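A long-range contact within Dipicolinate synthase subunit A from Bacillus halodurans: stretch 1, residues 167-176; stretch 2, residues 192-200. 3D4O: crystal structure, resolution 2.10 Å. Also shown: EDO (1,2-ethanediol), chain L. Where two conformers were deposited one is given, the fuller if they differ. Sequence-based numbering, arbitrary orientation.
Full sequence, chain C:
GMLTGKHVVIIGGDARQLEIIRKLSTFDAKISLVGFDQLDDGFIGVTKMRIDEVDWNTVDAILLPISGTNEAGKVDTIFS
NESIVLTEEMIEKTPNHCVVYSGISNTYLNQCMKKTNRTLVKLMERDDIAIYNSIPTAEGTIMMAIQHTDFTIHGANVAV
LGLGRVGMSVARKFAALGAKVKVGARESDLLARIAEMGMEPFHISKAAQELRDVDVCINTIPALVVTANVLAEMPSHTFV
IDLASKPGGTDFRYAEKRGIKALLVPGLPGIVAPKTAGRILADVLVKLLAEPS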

# COMPACT_ATOMS: atom_id res chain seq x y z
N GLY C 167 -11.39 7.80 11.65
CA GLY C 167 -12.31 7.52 10.57
C GLY C 167 -12.35 8.69 9.62
O GLY C 167 -12.41 8.51 8.43
N MSE C 168 -12.29 9.89 10.18
CA MSE C 168 -12.32 11.08 9.36
C MSE C 168 -11.08 11.19 8.47
O MSE C 168 -11.17 11.62 7.32
N SER C 169 -9.94 10.76 8.99
CA SER C 169 -8.66 10.83 8.24
C SER C 169 -8.57 9.74 7.18
O SER C 169 -8.02 9.92 6.10
N VAL C 170 -9.11 8.60 7.55
CA VAL C 170 -9.08 7.40 6.74
C VAL C 170 -10.00 7.57 5.54
O VAL C 170 -9.61 7.35 4.40
N ALA C 171 -11.20 8.02 5.81
CA ALA C 171 -12.20 8.18 4.74
C ALA C 171 -11.73 9.24 3.72
O ALA C 171 -11.78 9.03 2.50
N ARG C 172 -11.17 10.32 4.23
CA ARG C 172 -10.71 11.44 3.41
C ARG C 172 -9.65 10.98 2.38
O ARG C 172 -9.66 11.36 1.22
N LYS C 173 -8.75 10.15 2.85
CA LYS C 173 -7.68 9.63 2.02
C LYS C 173 -8.15 8.57 1.00
O LYS C 173 -7.65 8.50 -0.08
N PHE C 174 -9.12 7.75 1.34
CA PHE C 174 -9.59 6.79 0.35
C PHE C 174 -10.28 7.56 -0.77
O PHE C 174 -10.11 7.25 -1.96
N ALA C 175 -10.98 8.61 -0.39
CA ALA C 175 -11.73 9.42 -1.34
C ALA C 175 -10.77 10.17 -2.25
O ALA C 175 -10.94 10.21 -3.45
N ALA C 176 -9.73 10.74 -1.65
CA ALA C 176 -8.78 11.56 -2.44
C ALA C 176 -8.02 10.66 -3.40
O ALA C 176 -7.49 11.13 -4.42
N ALA C 192 -24.02 14.44 8.58
CA ALA C 192 -24.05 15.73 7.87
C ALA C 192 -22.66 16.03 7.34
O ALA C 192 -22.50 16.44 6.20
N ARG C 193 -21.67 15.81 8.21
CA ARG C 193 -20.26 16.10 7.89
C ARG C 193 -19.79 15.23 6.72
O ARG C 193 -19.11 15.69 5.79
N ILE C 194 -20.15 13.96 6.77
CA ILE C 194 -19.80 13.02 5.70
C ILE C 194 -20.29 13.55 4.33
O ILE C 194 -19.61 13.48 3.32
N ALA C 195 -21.49 14.09 4.34
CA ALA C 195 -22.14 14.62 3.14
C ALA C 195 -21.35 15.82 2.70
O ALA C 195 -20.99 15.97 1.51
N GLU C 196 -21.08 16.70 3.66
CA GLU C 196 -20.29 17.89 3.38
C GLU C 196 -18.92 17.55 2.79
O GLU C 196 -18.38 18.27 1.99
N MSE C 197 -18.37 16.42 3.18
CA MSE C 197 -17.09 15.99 2.63
C MSE C 197 -17.24 15.31 1.23
O MSE C 197 -16.26 14.84 0.65
N GLY C 198 -18.45 15.28 0.71
CA GLY C 198 -18.75 14.73 -0.62
C GLY C 198 -18.69 13.23 -0.65
O GLY C 198 -18.35 12.58 -1.66
N MSE C 199 -18.98 12.66 0.48
CA MSE C 199 -19.01 11.24 0.58
C MSE C 199 -20.44 10.81 0.91
O MSE C 199 -21.27 11.62 1.28
N GLU C 200 -20.70 9.51 0.82
CA GLU C 200 -22.07 9.01 1.01
C GLU C 200 -22.29 8.54 2.44
O GLU C 200 -21.70 7.56 2.86

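Three selenomethionines carry this contact, in which a helix packs against the last turn of another and the loop after it, with no direct hydrogen bond between the stretches. M197 and M199 both point toward the helix, one on each side of G198. That glycine has phi 73°, and the Schellman turn it completes brings M199 N to 3.0 Å from I194 O in a hydrogen bond.

Both residues have chi1 m and chi2 t, extended chains that carry selenium to the helix; they part at chi3. M199 (m) sets its SE 3.8 Å from A171 CB and 4.2 Å from A175 CB, two alanines one turn apart whose small side chains leave the selenium room. M197 (p) sends its CE over one face of the R172 guanidinium, 3.4 Å from CZ, while its SE lies 3.7 Å from M168 CE.

M168 and R172 start sideways, and t,t chains bring their ends nearer; chi3 m then takes M168 CE to 3.8 Å from R193 CG. R193 points toward the helix at CB, but chi2 and chi3, both p, bend it back so that NH1 forms a salt bridge with E196 OE1 (2.8 Å).

An ethanediol, probably from the crystallisation liquor, links the backbones: O1 hydrogen-bonds M197 O at 2.8 Å, and O2 bonds weakly to R172 O at 2.9 Å.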

# COMPACT_ATOMS: atom_id res chain seq x y z
CB MSE C 168 -12.47 12.33 10.22
CG MSE C 168 -12.17 13.58 9.41
SE MSE C 168 -12.93 15.13 10.17
CE MSE C 168 -14.65 14.33 9.96
CB SER C 169 -7.48 10.64 9.18
OG SER C 169 -7.46 11.67 10.14
CB VAL C 170 -9.44 6.13 7.54
CG1 VAL C 170 -9.83 4.96 6.61
CG2 VAL C 170 -8.27 5.76 8.49
CB ALA C 171 -13.54 8.53 5.32
CB ARG C 172 -10.17 12.58 4.31
CG ARG C 172 -9.85 13.89 3.59
CD ARG C 172 -9.52 15.07 4.58
NE ARG C 172 -10.65 15.91 5.04
CZ ARG C 172 -11.09 15.99 6.31
NH1 ARG C 172 -10.51 15.24 7.23
NH2 ARG C 172 -12.09 16.84 6.66
CB LYS C 173 -6.51 9.11 2.87
CG LYS C 173 -5.69 10.29 3.36
CD LYS C 173 -4.49 9.92 4.21
CE LYS C 173 -3.47 11.12 4.30
NZ LYS C 173 -3.91 12.41 4.85
CB PHE C 174 -10.46 5.68 0.94
CG PHE C 174 -9.66 4.52 1.42
CD1 PHE C 174 -9.33 3.49 0.56
CD2 PHE C 174 -9.17 4.48 2.71
CE1 PHE C 174 -8.56 2.43 0.97
CE2 PHE C 174 -8.42 3.43 3.14
CZ PHE C 174 -8.11 2.39 2.28
CB ALA C 175 -12.66 10.37 -0.67
CB ALA C 176 -7.84 12.38 -1.55
CB ALA C 192 -24.50 16.85 8.76
CB ARG C 193 -19.37 15.90 9.13
CG ARG C 193 -17.86 16.21 8.97
CD ARG C 193 -17.53 17.58 8.37
NE ARG C 193 -17.89 18.66 9.27
CZ ARG C 193 -18.02 19.91 8.90
NH1 ARG C 193 -17.91 20.24 7.64
NH2 ARG C 193 -18.38 20.82 9.79
CB ILE C 194 -20.42 11.60 5.95
CG1 ILE C 194 -19.77 10.93 7.17
CG2 ILE C 194 -20.26 10.70 4.70
CD1 ILE C 194 -20.69 9.92 7.93
CB ALA C 195 -23.57 15.03 3.44
CB GLU C 196 -20.12 18.77 4.62
CG GLU C 196 -19.29 20.01 4.39
CD GLU C 196 -17.80 19.75 4.49
OE1 GLU C 196 -17.38 18.89 5.28
OE2 GLU C 196 -17.05 20.42 3.78
CB MSE C 197 -16.39 15.06 3.63
CG MSE C 197 -16.02 15.79 4.91
SE MSE C 197 -15.33 14.61 6.32
CE MSE C 197 -13.69 14.06 5.41
CB MSE C 199 -18.01 10.76 1.63
CG MSE C 199 -16.58 11.16 1.29
SE MSE C 199 -15.25 10.57 2.63
CE MSE C 199 -16.06 11.32 4.17
CB GLU C 200 -22.39 7.86 0.04
CG GLU C 200 -23.78 7.29 0.31
CD GLU C 200 -24.13 6.04 -0.50
OE1 GLU C 200 -23.37 5.64 -1.42
OE2 GLU C 200 -25.19 5.47 -0.19
C1 EDO L . -13.26 13.97 0.91
O1 EDO L . -13.63 15.26 1.39
C2 EDO L . -12.35 14.11 -0.31
O2 EDO L . -11.08 13.56 0.03